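Side-chain contact in putative glucoamylase (Bacteroides uniformis, PDB 4GL3), which is a putative glucoamylase, probably a glycoside hydrolase that releases glucose from carbohydrate chains: residues A[139-144]-A[149-154]. Numbering follows the deposited sequence. Where two conformers were deposited one is given.
Sequences QYFTKD and NRIRGI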
ATOM      1  N   GLN A 139     -14.714   1.316  10.384  1.00 30.89           N
ATOM      2  CA  GLN A 139     -14.941   0.195  11.276  1.00 31.43           C
ATOM      3  C   GLN A 139     -14.243   0.347  12.608  1.00 33.75           C
ATOM      4  O   GLN A 139     -14.556  -0.399  13.539  1.00 31.03           O
ATOM      5  CB  GLN A 139     -14.501  -1.121  10.600  1.00 31.47           C
ATOM      6  CG  GLN A 139     -15.283  -1.393   9.319  1.00 28.84           C
ATOM      7  CD  GLN A 139     -16.780  -1.543   9.557  1.00 33.36           C
ATOM      8  OE1 GLN A 139     -17.568  -0.619   9.293  1.00 30.41           O
ATOM      9  NE2 GLN A 139     -17.178  -2.689  10.113  1.00 29.49           N
ATOM     10  N   TYR A 140     -13.314   1.298  12.728  1.00 29.34           N
ATOM     11  CA  TYR A 140     -12.584   1.506  14.007  1.00 29.74           C
ATOM     12  C   TYR A 140     -13.207   2.595  14.883  1.00 33.94           C
ATOM     13  O   TYR A 140     -13.353   2.421  16.092  1.00 32.60           O
ATOM     14  CB  TYR A 140     -11.139   1.927  13.716  1.00 30.22           C
ATOM     15  CG  TYR A 140     -10.306   2.156  14.972  1.00 32.95           C
ATOM     16  CD1 TYR A 140      -9.840   1.077  15.735  1.00 33.12           C
ATOM     17  CD2 TYR A 140      -9.977   3.438  15.389  1.00 38.72           C
ATOM     18  CE1 TYR A 140      -9.065   1.277  16.869  1.00 33.90           C
ATOM     19  CE2 TYR A 140      -9.218   3.647  16.528  1.00 36.41           C
ATOM     20  CZ  TYR A 140      -8.761   2.558  17.252  1.00 34.59           C
ATOM     21  OH  TYR A 140      -8.043   2.775  18.356  1.00 36.98           O
ATOM     22  N   PHE A 141     -13.542   3.741  14.279  1.00 31.57           N
ATOM     23  CA  PHE A 141     -14.113   4.900  15.019  1.00 34.75           C
ATOM     24  C   PHE A 141     -15.612   4.780  15.272  1.00 34.20           C
ATOM     25  O   PHE A 141     -16.409   5.533  14.699  1.00 32.38           O
ATOM     26  CB  PHE A 141     -13.794   6.210  14.292  1.00 31.51           C
ATOM     27  CG  PHE A 141     -12.334   6.526  14.269  1.00 27.27           C
ATOM     28  CD1 PHE A 141     -11.712   7.023  15.389  1.00 31.06           C
ATOM     29  CD2 PHE A 141     -11.584   6.266  13.163  1.00 28.73           C
ATOM     30  CE1 PHE A 141     -10.356   7.268  15.398  1.00 32.26           C
ATOM     31  CE2 PHE A 141     -10.234   6.536  13.135  1.00 28.86           C
ATOM     32  CZ  PHE A 141      -9.627   7.062  14.262  1.00 29.03           C
ATOM     33  N   THR A 142     -15.963   3.857  16.170  1.00 33.99           N
ATOM     34  CA  THR A 142     -17.336   3.415  16.389  1.00 34.15           C
ATOM     35  C   THR A 142     -18.002   4.049  17.602  1.00 36.94           C
ATOM     36  O   THR A 142     -19.122   3.703  17.917  1.00 40.96           O
ATOM     37  CB  THR A 142     -17.375   1.876  16.580  1.00 37.87           C
ATOM     38  OG1 THR A 142     -16.543   1.548  17.677  1.00 39.33           O
ATOM     39  CG2 THR A 142     -16.824   1.146  15.388  1.00 33.89           C
ATOM     40  N   LYS A 143     -17.349   4.980  18.292  1.00 38.39           N
ATOM     41  CA  LYS A 143     -17.938   5.615  19.479  0.50 40.32           C
ATOM     42  C   LYS A 143     -19.107   6.514  19.099  1.00 39.74           C
ATOM     43  O   LYS A 143     -19.096   7.138  18.046  1.00 37.50           O
ATOM     44  CB  LYS A 143     -16.905   6.474  20.208  0.50 39.81           C
ATOM     45  CG  LYS A 143     -15.688   5.718  20.683  0.50 40.64           C
ATOM     46  CD  LYS A 143     -14.973   6.521  21.744  0.50 41.72           C
ATOM     47  CE  LYS A 143     -14.109   5.630  22.607  0.50 41.89           C
ATOM     48  NZ  LYS A 143     -13.709   6.424  23.789  0.50 43.62           N
ATOM     49  N   ASP A 144     -20.099   6.595  19.958  1.00 44.42           N
ATOM     50  CA  ASP A 144     -21.202   7.506  19.749  1.00 48.48           C
ATOM     51  C   ASP A 144     -20.795   8.864  20.348  1.00 48.59           C
ATOM     52  O   ASP A 144     -21.125   9.169  21.482  1.00 50.63           O
ATOM     53  CB  ASP A 144     -22.467   6.951  20.445  1.00 49.29           C
ATOM     54  CG  ASP A 144     -23.675   7.870  20.291  1.00 52.98           C
ATOM     55  OD1 ASP A 144     -23.683   8.749  19.390  1.00 51.61           O
ATOM     56  OD2 ASP A 144     -24.616   7.730  21.091  1.00 60.66           O
ATOM     57  N   ASN A 149     -19.019  10.115  15.159  1.00 31.43           N
ATOM     58  CA  ASN A 149     -20.244  10.025  14.374  1.00 32.71           C
ATOM     59  C   ASN A 149     -20.012  10.680  13.022  1.00 32.25           C
ATOM     60  O   ASN A 149     -20.431  10.139  11.995  1.00 28.67           O
ATOM     61  CB  ASN A 149     -21.438  10.660  15.089  1.00 35.27           C
ATOM     62  CG  ASN A 149     -21.886   9.870  16.308  1.00 38.91           C
ATOM     63  OD1 ASN A 149     -21.551   8.685  16.467  1.00 41.16           O
ATOM     64  ND2 ASN A 149     -22.651  10.526  17.184  1.00 37.04           N
ATOM     65  N   ARG A 150     -19.295  11.805  13.029  1.00 31.63           N
ATOM     66  CA  ARG A 150     -19.086  12.597  11.822  1.00 32.99           C
ATOM     67  C   ARG A 150     -18.053  11.936  10.909  1.00 28.17           C
ATOM     68  O   ARG A 150     -18.213  11.936   9.704  1.00 25.70           O
ATOM     69  CB  ARG A 150     -18.631  13.982  12.209  1.00 36.26           C
ATOM     70  CG  ARG A 150     -18.505  14.974  11.056  1.00 44.77           C
ATOM     71  CD  ARG A 150     -19.808  15.733  10.834  1.00 77.67           C
ATOM     72  NE  ARG A 150     -20.594  15.204   9.717  1.00 65.09           N
ATOM     73  CZ  ARG A 150     -20.577  15.676   8.467  1.00 75.02           C
ATOM     74  NH1 ARG A 150     -19.804  16.710   8.129  1.00 90.75           N
ATOM     75  NH2 ARG A 150     -21.341  15.099   7.530  1.00 73.50           N
ATOM     76  N   ILE A 151     -16.984  11.384  11.488  1.00 27.31           N
ATOM     77  CA  ILE A 151     -16.043  10.564  10.743  1.00 25.35           C
ATOM     78  C   ILE A 151     -16.751   9.469   9.949  1.00 28.72           C
ATOM     79  O   ILE A 151     -16.530   9.313   8.757  1.00 26.68           O
ATOM     80  CB  ILE A 151     -14.972   9.907  11.654  1.00 28.25           C
ATOM     81  CG1 ILE A 151     -13.953  10.941  12.189  1.00 29.78           C
ATOM     82  CG2 ILE A 151     -14.211   8.860  10.864  1.00 26.19           C
ATOM     83  CD1 ILE A 151     -13.102  10.491  13.372  1.00 28.69           C
ATOM     84  N   ARG A 152     -17.577   8.682  10.615  1.00 28.26           N
ATOM     85  CA  ARG A 152     -18.281   7.576   9.943  1.00 30.98           C
ATOM     86  C   ARG A 152     -19.227   8.060   8.854  1.00 27.19           C
ATOM     87  O   ARG A 152     -19.295   7.451   7.784  1.00 26.20           O
ATOM     88  CB  ARG A 152     -19.072   6.710  10.972  1.00 30.06           C
ATOM     89  CG  ARG A 152     -18.174   5.872  11.891  1.00 31.36           C
ATOM     90  CD  ARG A 152     -18.952   4.807  12.641  1.00 32.04           C
ATOM     91  NE  ARG A 152     -20.177   5.321  13.284  1.00 35.16           N
ATOM     92  CZ  ARG A 152     -20.219   5.979  14.436  1.00 37.99           C
ATOM     93  NH1 ARG A 152     -19.109   6.236  15.125  1.00 40.25           N
ATOM     94  NH2 ARG A 152     -21.390   6.390  14.921  1.00 41.00           N
ATOM     95  N   GLY A 153     -19.979   9.122   9.146  1.00 32.20           N
ATOM     96  CA  GLY A 153     -20.933   9.719   8.181  1.00 27.56           C
ATOM     97  C   GLY A 153     -20.250  10.212   6.926  1.00 29.33           C
ATOM     98  O   GLY A 153     -20.713   9.947   5.792  1.00 27.08           O
ATOM     99  N   ILE A 154     -19.132  10.917   7.117  1.00 25.35           N
ATOM    100  CA  ILE A 154     -18.409  11.451   5.998  1.00 22.37           C
ATOM    101  C   ILE A 154     -17.841  10.311   5.192  1.00 24.92           C
ATOM    102  O   ILE A 154     -17.946  10.314   3.974  1.00 22.75           O
ATOM    103  CB  ILE A 154     -17.271  12.443   6.383  1.00 23.52           C
ATOM    104  CG1 ILE A 154     -17.875  13.776   6.917  1.00 27.39           C
ATOM    105  CG2 ILE A 154     -16.351  12.697   5.165  1.00 20.11           C
ATOM    106  CD1 ILE A 154     -16.862  14.753   7.544  1.00 25.89           C
TER
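The Arg152 side chain extends from helix 146-161 with CG anti to the carbonyl carbon (chi1 -70°), and a bend at chi3 (-48°) turns the guanidinium toward the carbonyls of Phe141 and Lys143. NH1 donates to both. Arg152 NH1 lies 2.8 Å from Phe141 O, in the carbonyl plane and on a lone pair. The other bond, Arg152 NH1 to Lys143 O at 3.1 Å, is equally straight, but the donor sits above that carbonyl's plane. Both oxygens meet the edge of the guanidinium. The second nitrogen, Arg152 NH2, reaches back one helical turn to Asn149 OD1 at 2.8 Å.

That bond engages the oxygen end of the Asn149 amide. At the other end of the amide, Asn149 ND2 donates to Asp144 OD1 at 3.0 Å and meets it nearly along the C-O axis. Carboxylate and amide planes are 32° apart. Beside these polar groups, Ile151 CD1 lies over one face of the Phe141 ring, toward its rim, 4.1 Å from Phe141 CG. Tyr140 CD2 covers the centre of the opposite face, and Ile68 of helix 54-69 also touches Phe141.

The contact closes the short connection between helices 124-140 and 146-161. An inverse gamma turn is centred on Phe141, and Glu148 OE1 accepts a bond from Lys143 N. An alanine in place of Arg152 would probably leave the Phe141 and Lys143 carbonyls without this shared donor and the Asn149 amide freer to turn. One positive group thus gathers three oxygens, and the nearby Asp144 carboxylate may add a weak long-range attraction.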